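Putative flagellar protein FliS (PDB 4YOK) is of unknown function, and joins a prealbumin-like (transthyretin-like) N-terminal domain to a C-terminal beta-sandwich domain of the E-set clan. Local coordinates at residues P100-I104 against V185-A189; M116-I122 against V134-L138; N148-R152 against E174-A178; K179-V185 against S198-K204. All blocks are in the same frame, centred on the assembly; numbering follows the deposited sequence.

Interaction 1 (P100-I104 against V185-A189)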
# COMPACT_ATOMS: atom_id res chain seq x y z
N PRO A 100 9.62 3.50 -4.56
CA PRO A 100 8.49 2.97 -5.34
C PRO A 100 8.75 3.06 -6.84
O PRO A 100 9.49 3.94 -7.26
CB PRO A 100 7.30 3.87 -4.95
CG PRO A 100 7.76 4.64 -3.72
CD PRO A 100 9.25 4.72 -3.81
N TYR A 101 8.13 2.17 -7.64
CA TYR A 101 8.26 2.23 -9.11
C TYR A 101 7.50 3.46 -9.62
O TYR A 101 8.01 4.21 -10.45
CB TYR A 101 7.67 0.96 -9.75
CG TYR A 101 8.46 -0.28 -9.42
CD1 TYR A 101 9.77 -0.42 -9.88
CD2 TYR A 101 7.94 -1.27 -8.60
CE1 TYR A 101 10.54 -1.53 -9.54
CE2 TYR A 101 8.68 -2.42 -8.30
CZ TYR A 101 9.97 -2.55 -8.77
OH TYR A 101 10.73 -3.65 -8.47
N PHE A 102 6.30 3.68 -9.06
CA PHE A 102 5.38 4.76 -9.40
C PHE A 102 4.74 5.38 -8.17
O PHE A 102 4.62 4.74 -7.13
CB PHE A 102 4.23 4.24 -10.31
CG PHE A 102 4.72 3.67 -11.62
CD1 PHE A 102 5.08 4.52 -12.67
CD2 PHE A 102 4.89 2.30 -11.79
CE1 PHE A 102 5.59 4.00 -13.87
CE2 PHE A 102 5.38 1.77 -13.00
CZ PHE A 102 5.76 2.63 -14.01
N MSE A 103 4.34 6.64 -8.30
CA MSE A 103 3.58 7.36 -7.29
C MSE A 103 2.32 7.90 -7.98
O MSE A 103 2.38 8.34 -9.13
CB MSE A 103 4.39 8.50 -6.62
CG MSE A 103 5.52 8.00 -5.72
SE MSE A 103 4.90 7.10 -4.06
CE MSE A 103 4.19 8.67 -3.16
N ILE A 104 1.20 7.86 -7.26
CA ILE A 104 -0.09 8.39 -7.71
C ILE A 104 -0.29 9.70 -6.96
O ILE A 104 -0.04 9.74 -5.76
CB ILE A 104 -1.24 7.38 -7.42
CG1 ILE A 104 -1.03 6.03 -8.12
CG2 ILE A 104 -2.62 7.98 -7.78
CD1 ILE A 104 -1.90 4.88 -7.54
N VAL A 185 -7.70 3.96 -6.31
CA VAL A 185 -7.10 3.59 -7.59
C VAL A 185 -5.78 2.87 -7.28
O VAL A 185 -5.17 3.13 -6.23
CB VAL A 185 -6.93 4.73 -8.62
CG1 VAL A 185 -8.30 5.21 -9.13
CG2 VAL A 185 -6.10 5.89 -8.07
N GLY A 186 -5.39 1.97 -8.17
CA GLY A 186 -4.15 1.21 -8.01
C GLY A 186 -3.32 1.21 -9.28
O GLY A 186 -3.86 1.30 -10.38
N VAL A 187 -1.99 1.12 -9.13
CA VAL A 187 -1.04 1.06 -10.24
C VAL A 187 -0.04 -0.07 -9.92
O VAL A 187 0.65 -0.04 -8.90
CB VAL A 187 -0.31 2.40 -10.54
CG1 VAL A 187 0.76 2.22 -11.62
CG2 VAL A 187 -1.32 3.49 -10.96
N LEU A 188 -0.02 -1.07 -10.79
CA LEU A 188 0.88 -2.21 -10.71
C LEU A 188 1.96 -2.08 -11.79
O LEU A 188 1.65 -1.89 -12.95
CB LEU A 188 0.09 -3.52 -10.90
CG LEU A 188 0.92 -4.82 -10.90
CD1 LEU A 188 1.42 -5.15 -9.48
CD2 LEU A 188 0.09 -5.98 -11.46
N ALA A 189 3.22 -2.20 -11.38
CA ALA A 189 4.40 -2.16 -12.25
C ALA A 189 4.69 -3.54 -12.82
O ALA A 189 4.49 -4.54 -12.12
CB ALA A 189 5.59 -1.68 -11.44

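Interaction 2 (M116-I122 against V134-L138)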
# COMPACT_ATOMS: atom_id res chain seq x y z
N MSE A 116 -17.82 5.39 -12.71
CA MSE A 116 -16.81 5.81 -11.77
C MSE A 116 -15.81 6.59 -12.60
O MSE A 116 -15.27 6.05 -13.59
CB MSE A 116 -16.14 4.64 -11.06
CG MSE A 116 -14.93 5.11 -10.27
SE MSE A 116 -14.13 3.67 -9.28
CE MSE A 116 -12.76 4.70 -8.46
N ASN A 117 -15.63 7.87 -12.26
CA ASN A 117 -14.71 8.79 -12.92
C ASN A 117 -13.48 8.97 -12.04
O ASN A 117 -13.60 9.17 -10.82
CB ASN A 117 -15.41 10.13 -13.19
CG ASN A 117 -16.62 9.96 -14.09
OD1 ASN A 117 -16.54 9.36 -15.16
ND2 ASN A 117 -17.77 10.44 -13.67
N ALA A 118 -12.29 8.83 -12.64
CA ALA A 118 -11.02 8.94 -11.92
C ALA A 118 -10.02 9.72 -12.76
O ALA A 118 -9.71 9.34 -13.90
CB ALA A 118 -10.48 7.55 -11.57
N SER A 119 -9.59 10.88 -12.24
CA SER A 119 -8.56 11.68 -12.87
C SER A 119 -7.42 11.75 -11.88
O SER A 119 -7.67 11.97 -10.70
CB SER A 119 -9.08 13.08 -13.20
OG SER A 119 -9.96 12.98 -14.31
N PHE A 120 -6.18 11.49 -12.32
CA PHE A 120 -5.01 11.50 -11.43
C PHE A 120 -3.74 11.50 -12.25
O PHE A 120 -3.79 11.41 -13.48
CB PHE A 120 -5.02 10.30 -10.43
CG PHE A 120 -5.17 8.94 -11.08
CD1 PHE A 120 -6.43 8.44 -11.41
CD2 PHE A 120 -4.07 8.11 -11.26
CE1 PHE A 120 -6.58 7.18 -11.99
CE2 PHE A 120 -4.22 6.83 -11.82
CZ PHE A 120 -5.46 6.40 -12.22
N MSE A 121 -2.62 11.69 -11.57
CA MSE A 121 -1.30 11.68 -12.17
C MSE A 121 -0.51 10.45 -11.73
O MSE A 121 -0.52 10.10 -10.56
CB MSE A 121 -0.53 12.95 -11.76
CG MSE A 121 -1.06 14.19 -12.43
SE MSE A 121 0.13 14.62 -13.91
CE MSE A 121 1.77 15.01 -12.83
N ILE A 122 0.17 9.82 -12.68
CA ILE A 122 1.05 8.69 -12.42
C ILE A 122 2.44 9.18 -12.71
O ILE A 122 2.75 9.53 -13.85
CB ILE A 122 0.71 7.40 -13.21
CG1 ILE A 122 -0.69 6.87 -12.85
CG2 ILE A 122 1.82 6.32 -12.97
CD1 ILE A 122 -1.24 5.82 -13.86
N VAL A 134 -3.65 -0.49 -14.40
CA VAL A 134 -4.25 0.54 -13.55
C VAL A 134 -5.64 0.00 -13.17
O VAL A 134 -6.36 -0.53 -14.02
CB VAL A 134 -4.27 1.90 -14.26
CG1 VAL A 134 -4.99 2.94 -13.42
CG2 VAL A 134 -2.85 2.37 -14.58
N MSE A 135 -6.00 0.14 -11.90
CA MSE A 135 -7.27 -0.41 -11.40
C MSE A 135 -8.12 0.66 -10.73
O MSE A 135 -7.62 1.45 -9.93
CB MSE A 135 -7.01 -1.55 -10.38
CG MSE A 135 -6.20 -2.70 -10.98
SE MSE A 135 -5.65 -3.92 -9.57
CE MSE A 135 -4.06 -2.82 -8.97
N LEU A 136 -9.40 0.68 -11.10
CA LEU A 136 -10.43 1.55 -10.52
C LEU A 136 -11.23 0.65 -9.60
O LEU A 136 -11.70 -0.39 -10.05
CB LEU A 136 -11.29 2.20 -11.61
CG LEU A 136 -10.88 3.62 -12.02
CD1 LEU A 136 -9.44 3.70 -12.49
CD2 LEU A 136 -11.85 4.23 -13.01
N LEU A 137 -11.30 0.99 -8.30
CA LEU A 137 -11.93 0.15 -7.30
C LEU A 137 -12.97 0.86 -6.47
O LEU A 137 -12.81 2.04 -6.14
CB LEU A 137 -10.84 -0.38 -6.32
CG LEU A 137 -9.62 -1.06 -6.94
CD1 LEU A 137 -8.44 -1.10 -5.95
CD2 LEU A 137 -9.97 -2.45 -7.46
N LEU A 138 -14.03 0.12 -6.09
CA LEU A 138 -15.05 0.58 -5.15
C LEU A 138 -15.23 -0.50 -4.09
O LEU A 138 -15.12 -1.69 -4.39
CB LEU A 138 -16.40 0.91 -5.81
CG LEU A 138 -16.43 2.09 -6.79
CD1 LEU A 138 -17.71 2.06 -7.64
CD2 LEU A 138 -16.32 3.43 -6.05

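Interaction 3 (N148-R152 against E174-A178)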
# COMPACT_ATOMS: atom_id res chain seq x y z
N ASN A 148 -9.98 -7.08 -2.32
CA ASN A 148 -11.07 -6.65 -1.47
C ASN A 148 -11.79 -5.49 -2.06
O ASN A 148 -11.39 -4.35 -1.88
CB ASN A 148 -10.56 -6.29 -0.07
CG ASN A 148 -9.96 -7.46 0.63
OD1 ASN A 148 -8.78 -7.79 0.45
ND2 ASN A 148 -10.79 -8.16 1.39
N ASN A 149 -12.87 -5.76 -2.77
CA ASN A 149 -13.65 -4.72 -3.39
C ASN A 149 -15.01 -5.26 -3.82
O ASN A 149 -15.19 -6.47 -3.92
CB ASN A 149 -12.87 -4.16 -4.62
CG ASN A 149 -12.62 -5.21 -5.69
OD1 ASN A 149 -13.55 -5.60 -6.39
ND2 ASN A 149 -11.37 -5.67 -5.85
N LEU A 150 -15.93 -4.34 -4.13
CA LEU A 150 -17.26 -4.61 -4.65
C LEU A 150 -17.28 -4.46 -6.17
O LEU A 150 -18.16 -5.00 -6.86
CB LEU A 150 -18.19 -3.57 -3.98
CG LEU A 150 -19.66 -3.86 -4.01
CD1 LEU A 150 -20.02 -4.94 -3.02
CD2 LEU A 150 -20.44 -2.60 -3.67
N TYR A 151 -16.34 -3.66 -6.71
CA TYR A 151 -16.23 -3.39 -8.14
C TYR A 151 -14.78 -3.12 -8.47
O TYR A 151 -14.10 -2.40 -7.73
CB TYR A 151 -17.09 -2.15 -8.54
CG TYR A 151 -16.92 -1.75 -9.99
CD1 TYR A 151 -17.73 -2.31 -10.98
CD2 TYR A 151 -15.96 -0.81 -10.37
CE1 TYR A 151 -17.56 -1.97 -12.32
CE2 TYR A 151 -15.80 -0.45 -11.72
CZ TYR A 151 -16.59 -1.05 -12.69
OH TYR A 151 -16.46 -0.72 -14.02
N ARG A 152 -14.32 -3.68 -9.61
CA ARG A 152 -12.96 -3.49 -10.08
C ARG A 152 -12.99 -3.43 -11.59
O ARG A 152 -13.63 -4.29 -12.21
CB ARG A 152 -12.04 -4.65 -9.60
CG ARG A 152 -10.63 -4.60 -10.23
CD ARG A 152 -9.71 -5.68 -9.64
NE ARG A 152 -8.56 -5.94 -10.52
CZ ARG A 152 -7.69 -6.92 -10.33
NH1 ARG A 152 -7.78 -7.71 -9.27
NH2 ARG A 152 -6.71 -7.12 -11.21
N GLU A 174 -25.02 -4.08 -6.54
CA GLU A 174 -24.29 -4.01 -5.26
C GLU A 174 -23.88 -2.58 -4.92
O GLU A 174 -23.99 -2.18 -3.77
CB GLU A 174 -23.05 -4.93 -5.30
CG GLU A 174 -23.40 -6.41 -5.19
CD GLU A 174 -24.26 -6.80 -4.00
OE1 GLU A 174 -23.81 -6.59 -2.85
OE2 GLU A 174 -25.39 -7.29 -4.21
N ILE A 175 -23.45 -1.78 -5.94
CA ILE A 175 -23.08 -0.37 -5.74
C ILE A 175 -24.33 0.45 -5.29
O ILE A 175 -24.27 1.19 -4.31
CB ILE A 175 -22.42 0.22 -7.04
CG1 ILE A 175 -21.00 -0.41 -7.25
CG2 ILE A 175 -22.31 1.78 -6.94
CD1 ILE A 175 -20.42 -0.28 -8.64
N VAL A 176 -25.47 0.27 -5.99
CA VAL A 176 -26.73 0.96 -5.72
C VAL A 176 -27.21 0.63 -4.28
O VAL A 176 -27.66 1.52 -3.55
CB VAL A 176 -27.80 0.61 -6.79
CG1 VAL A 176 -29.13 1.31 -6.50
CG2 VAL A 176 -27.30 0.97 -8.19
N LYS A 177 -27.05 -0.64 -3.85
CA LYS A 177 -27.46 -1.15 -2.52
C LYS A 177 -26.55 -0.73 -1.37
O LYS A 177 -26.98 -0.78 -0.21
CB LYS A 177 -27.47 -2.69 -2.55
CG LYS A 177 -28.74 -3.33 -3.09
CD LYS A 177 -28.51 -4.78 -3.58
CE LYS A 177 -28.01 -5.73 -2.50
NZ LYS A 177 -28.03 -7.14 -2.97
N ALA A 178 -25.29 -0.43 -1.66
CA ALA A 178 -24.27 -0.11 -0.64
C ALA A 178 -24.69 1.08 0.25
O ALA A 178 -25.03 2.13 -0.27
CB ALA A 178 -22.95 0.19 -1.33

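Interaction 4 (K179-V185 against S198-K204)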
# COMPACT_ATOMS: atom_id res chain seq x y z
N LYS A 179 -24.63 0.93 1.59
CA LYS A 179 -24.97 2.03 2.51
C LYS A 179 -23.80 3.00 2.64
O LYS A 179 -23.99 4.16 2.96
CB LYS A 179 -25.41 1.52 3.88
CG LYS A 179 -26.74 0.78 3.83
CD LYS A 179 -27.24 0.43 5.21
CE LYS A 179 -28.33 -0.62 5.14
NZ LYS A 179 -28.72 -1.10 6.50
N ALA A 180 -22.59 2.51 2.39
CA ALA A 180 -21.37 3.31 2.39
C ALA A 180 -20.58 2.92 1.18
O ALA A 180 -20.63 1.75 0.80
CB ALA A 180 -20.57 3.08 3.67
N LEU A 181 -19.87 3.87 0.56
CA LEU A 181 -19.10 3.56 -0.64
C LEU A 181 -17.76 4.24 -0.58
O LEU A 181 -17.67 5.45 -0.32
CB LEU A 181 -19.89 3.97 -1.90
CG LEU A 181 -19.39 3.43 -3.25
CD1 LEU A 181 -19.64 1.91 -3.36
CD2 LEU A 181 -20.05 4.19 -4.41
N TYR A 182 -16.70 3.47 -0.84
CA TYR A 182 -15.31 3.95 -0.79
C TYR A 182 -14.63 3.69 -2.12
O TYR A 182 -14.89 2.67 -2.75
CB TYR A 182 -14.55 3.25 0.34
CG TYR A 182 -15.10 3.51 1.73
CD1 TYR A 182 -16.21 2.82 2.20
CD2 TYR A 182 -14.49 4.43 2.58
CE1 TYR A 182 -16.71 3.05 3.48
CE2 TYR A 182 -14.97 4.66 3.87
CZ TYR A 182 -16.08 3.96 4.32
OH TYR A 182 -16.57 4.16 5.59
N ALA A 183 -13.79 4.63 -2.58
CA ALA A 183 -13.10 4.49 -3.86
C ALA A 183 -11.61 4.47 -3.67
O ALA A 183 -11.09 5.03 -2.69
CB ALA A 183 -13.49 5.63 -4.80
N ARG A 184 -10.90 3.87 -4.63
CA ARG A 184 -9.44 3.82 -4.62
C ARG A 184 -8.94 3.55 -6.03
O ARG A 184 -9.65 2.94 -6.84
CB ARG A 184 -8.93 2.72 -3.64
CG ARG A 184 -7.56 3.02 -3.04
CD ARG A 184 -7.11 1.89 -2.11
NE ARG A 184 -6.00 2.28 -1.22
CZ ARG A 184 -5.25 1.42 -0.52
NH1 ARG A 184 -5.48 0.11 -0.61
NH2 ARG A 184 -4.25 1.86 0.24
N VAL A 185 -7.70 3.96 -6.31
CA VAL A 185 -7.10 3.59 -7.59
C VAL A 185 -5.78 2.87 -7.28
O VAL A 185 -5.17 3.13 -6.23
CB VAL A 185 -6.93 4.73 -8.62
CG1 VAL A 185 -8.30 5.21 -9.13
CG2 VAL A 185 -6.10 5.89 -8.07
N SER A 198 -3.79 4.94 -4.32
CA SER A 198 -4.15 6.25 -3.81
C SER A 198 -4.66 6.04 -2.37
O SER A 198 -4.95 4.90 -2.01
CB SER A 198 -5.28 6.83 -4.67
OG SER A 198 -6.49 6.09 -4.52
N PRO A 199 -4.85 7.09 -1.54
CA PRO A 199 -5.61 6.88 -0.29
C PRO A 199 -7.03 6.42 -0.63
O PRO A 199 -7.51 6.65 -1.76
CB PRO A 199 -5.67 8.29 0.34
CG PRO A 199 -4.62 9.08 -0.36
CD PRO A 199 -4.55 8.53 -1.74
N VAL A 200 -7.72 5.79 0.32
CA VAL A 200 -9.12 5.41 0.14
C VAL A 200 -9.93 6.69 0.36
O VAL A 200 -9.64 7.41 1.32
CB VAL A 200 -9.51 4.28 1.13
CG1 VAL A 200 -11.02 4.00 1.11
CG2 VAL A 200 -8.71 3.03 0.86
N VAL A 201 -10.89 6.97 -0.53
CA VAL A 201 -11.77 8.14 -0.48
C VAL A 201 -13.22 7.69 -0.23
O VAL A 201 -13.75 6.92 -1.04
CB VAL A 201 -11.64 8.96 -1.82
CG1 VAL A 201 -12.61 10.15 -1.85
CG2 VAL A 201 -10.20 9.45 -2.03
N ARG A 202 -13.86 8.19 0.83
CA ARG A 202 -15.26 7.88 1.10
C ARG A 202 -16.15 8.74 0.18
O ARG A 202 -16.06 9.97 0.20
CB ARG A 202 -15.64 8.07 2.59
CG ARG A 202 -17.02 7.54 2.84
CD ARG A 202 -17.41 7.56 4.30
NE ARG A 202 -18.78 7.08 4.45
CZ ARG A 202 -19.39 6.91 5.62
NH1 ARG A 202 -18.75 7.16 6.75
NH2 ARG A 202 -20.63 6.47 5.66
N LEU A 203 -17.00 8.10 -0.62
CA LEU A 203 -17.89 8.81 -1.55
C LEU A 203 -19.29 8.94 -1.00
O LEU A 203 -20.00 9.88 -1.37
CB LEU A 203 -17.93 8.12 -2.93
CG LEU A 203 -16.60 7.96 -3.68
CD1 LEU A 203 -16.83 7.28 -5.00
CD2 LEU A 203 -15.91 9.30 -3.91
N LYS A 204 -19.71 8.01 -0.11
CA LYS A 204 -21.01 8.05 0.56
C LYS A 204 -20.97 7.20 1.84
O LYS A 204 -20.04 6.39 1.98
CB LYS A 204 -22.17 7.64 -0.37
CG LYS A 204 -22.33 6.15 -0.63
CD LYS A 204 -23.68 5.80 -1.29
CE LYS A 204 -23.65 5.96 -2.80
NZ LYS A 204 -24.97 5.62 -3.41
OXT LYS A 204 -21.82 7.42 2.73
O HOH W 1 -23.22 6.15 4.68

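Interaction 1 (P100-I104 against V185-A189)
F102, I104 and Y101 lay their side chains against V187, V185 and A189, joining the two sheets of a beta sandwich: strand 102-111 belongs to one sheet, strand 182-189 to the other, and the axes of their short segments, 172° apart in direction, approach to 8.2 Å. No hydrogen bond crosses, and apolar packing does all the work. Among the aliphatic pairs, I104 and V187 slide past each other in opposite directions, I104 CD1 reaching V187 CG2 at 3.7 Å. A chi1 of -59° sets I104 CG1 beside the backbone N and points the other branch to V185, I104 CG2 meeting V185 CG2 at 4.1 Å. Branched residues suit such strands, since they fill the space between the sheets while keeping the backbone extended. The aromatic contacts gather round A189, whose small methyl leaves room for two rings. The F102 ring crosses the V187 side chain at about a right angle and also touches I122 and I131. With an alanine at F102, a gap would probably open beside V187 CG1 and A189 CB. A189 CB lies in the F102 ring plane, 3.8 Å from F102 CE2 at the edge, while Y101 CD2 approaches it at 3.7 Å.

Interaction 2 (M116-I122 against V134-L138)
M116, a selenomethionine, and L136 bury the most surface where two strands of a beta sandwich face each other, 115-124 from one sheet and 131-139 from the other. Their segments cross at 132°, with axes 8.6 Å apart at the closest, and no hydrogen bond links them. M116 is extended: CG stands anti to the backbone N (chi1 170°) and the chain stays straight beyond it, carrying SE and CE across to the opposite strand. There SE passes alongside L138 in the opposite direction, 3.7 Å from L138 CG, and rests 4.0 Å from L136 CB. A long unbranched side chain suits this place because it reaches the other sheet and lies between L136 and L138; M116 CE ends 3.5 Å from L137 O. L136 answers with its branched end: CD2 sits 3.9 Å from A118 CB, the small alanine leaving room, and F155 of the adjoining strand and L165 of the facing sheet touch L136 too. V134 CG2 meets I122 CD1 tip to tip at 3.9 Å. The F120 side chain and V134 run past each other in opposite directions, and V134 CG1 lies in the ring plane, at its edge, 3.7 Å from F120 CZ.

Interaction 3 (N148-R152 against E174-A178)
L150 and Y151 rest on one side of the short helix 173-177, with a classic beta bulge at their base: both residues face L138 of the adjoining strand, where strand 151-155 begins. L150 comes first and carries most of the contact. With CG anti to the backbone N (chi1 -163°), its branched end extends to the helix, crossing the E174 side chain at about a right angle, L150 CG lying 3.8 Å from E174 CB. Its CD2 methyl settles 3.6 Å from E174 O and also packs on I175 CG1, at 4.2 Å. A leucine suits this spot because its two methyls divide between the aliphatic base of E174 and the helix backbone. A serine in place of L150 has no methyls to offer, and E174 CB and I175 CG1 would probably be left less well covered. The acid end of E174 turns to its own helix, where K177 NZ forms a salt bridge with E174 OE2 at 2.9 Å. Y151 follows, meeting the helix through the base of its side chain while its hydroxyl end leads away. I175, which also packs on L138, crosses Y151 obliquely, its CD1 methyl 3.8 Å from Y151 CB.

Interaction 4 (K179-V185 against S198-K204)
L181 O accepts two backbone amides, L203 N at 2.7 Å and K204 N at 3.3 Å, the latter in the carbonyl plane on a lone pair. L181 N donates to K204 O, an oxygen of the C-terminal carboxylate, which also takes R202 NE at 2.9 Å from the opposite face of its plane; that second bond is nearly straight (172°). K204 OXT is in a salt bridge with R202 NH2, whose hydrogen bond is weak, and accepts from a water that also donates to K179 O. The double acceptance at L181 O marks a classic beta bulge, L203 and K204 both facing L181, at the open end of an antiparallel beta hairpin. In it A183 and V201 form a hydrogen-bonded pair, each N giving to the other's O, whereas Y182 and R202 form the next, non-hydrogen-bonded pair. Long and extended, R202 suits its place: its methylenes pass over one face of the tyrosine ring, a CH-pi contact with R202 CG 4.1 Å from the Y182 centroid, and its guanidinium reaches the terminal carboxylate. V185 N donates to S198 OG at 3.0 Å, a hydroxyl standing in for a backbone acceptor; that hydroxyl donates to P199 O, while S198 N reaches V185 O. R184, extended, gives NE to S198 O nearly along the C=O axis; V200 CG2 covers one face of its guanidinium, and NH1 and NH2 bond to A144 O and L25 O.

How the interactions relate
Interactions 1 and 2 lie in the buried core between the two sheets, and both are apolar across their segments. They meet where V187 CG2 packs on I122 CD1, 3.7 Å away. Interactions 3 and 4 are only partly buried. Interaction 3 sets a helix against the edge strand 151-155, still by apolar contact but with a salt bridge on the helix; interaction 4 pairs neighbouring strands of one sheet and depends on hydrogen bonds. Strand 182-189 serves interactions 1 and 4, which share V185: its side chain faces the core while its backbone joins the hairpin. L138 of interaction 2 meets the bulge of interaction 3 in a probable hydrogen bond, L150 N to L138 O, 2.8 Å.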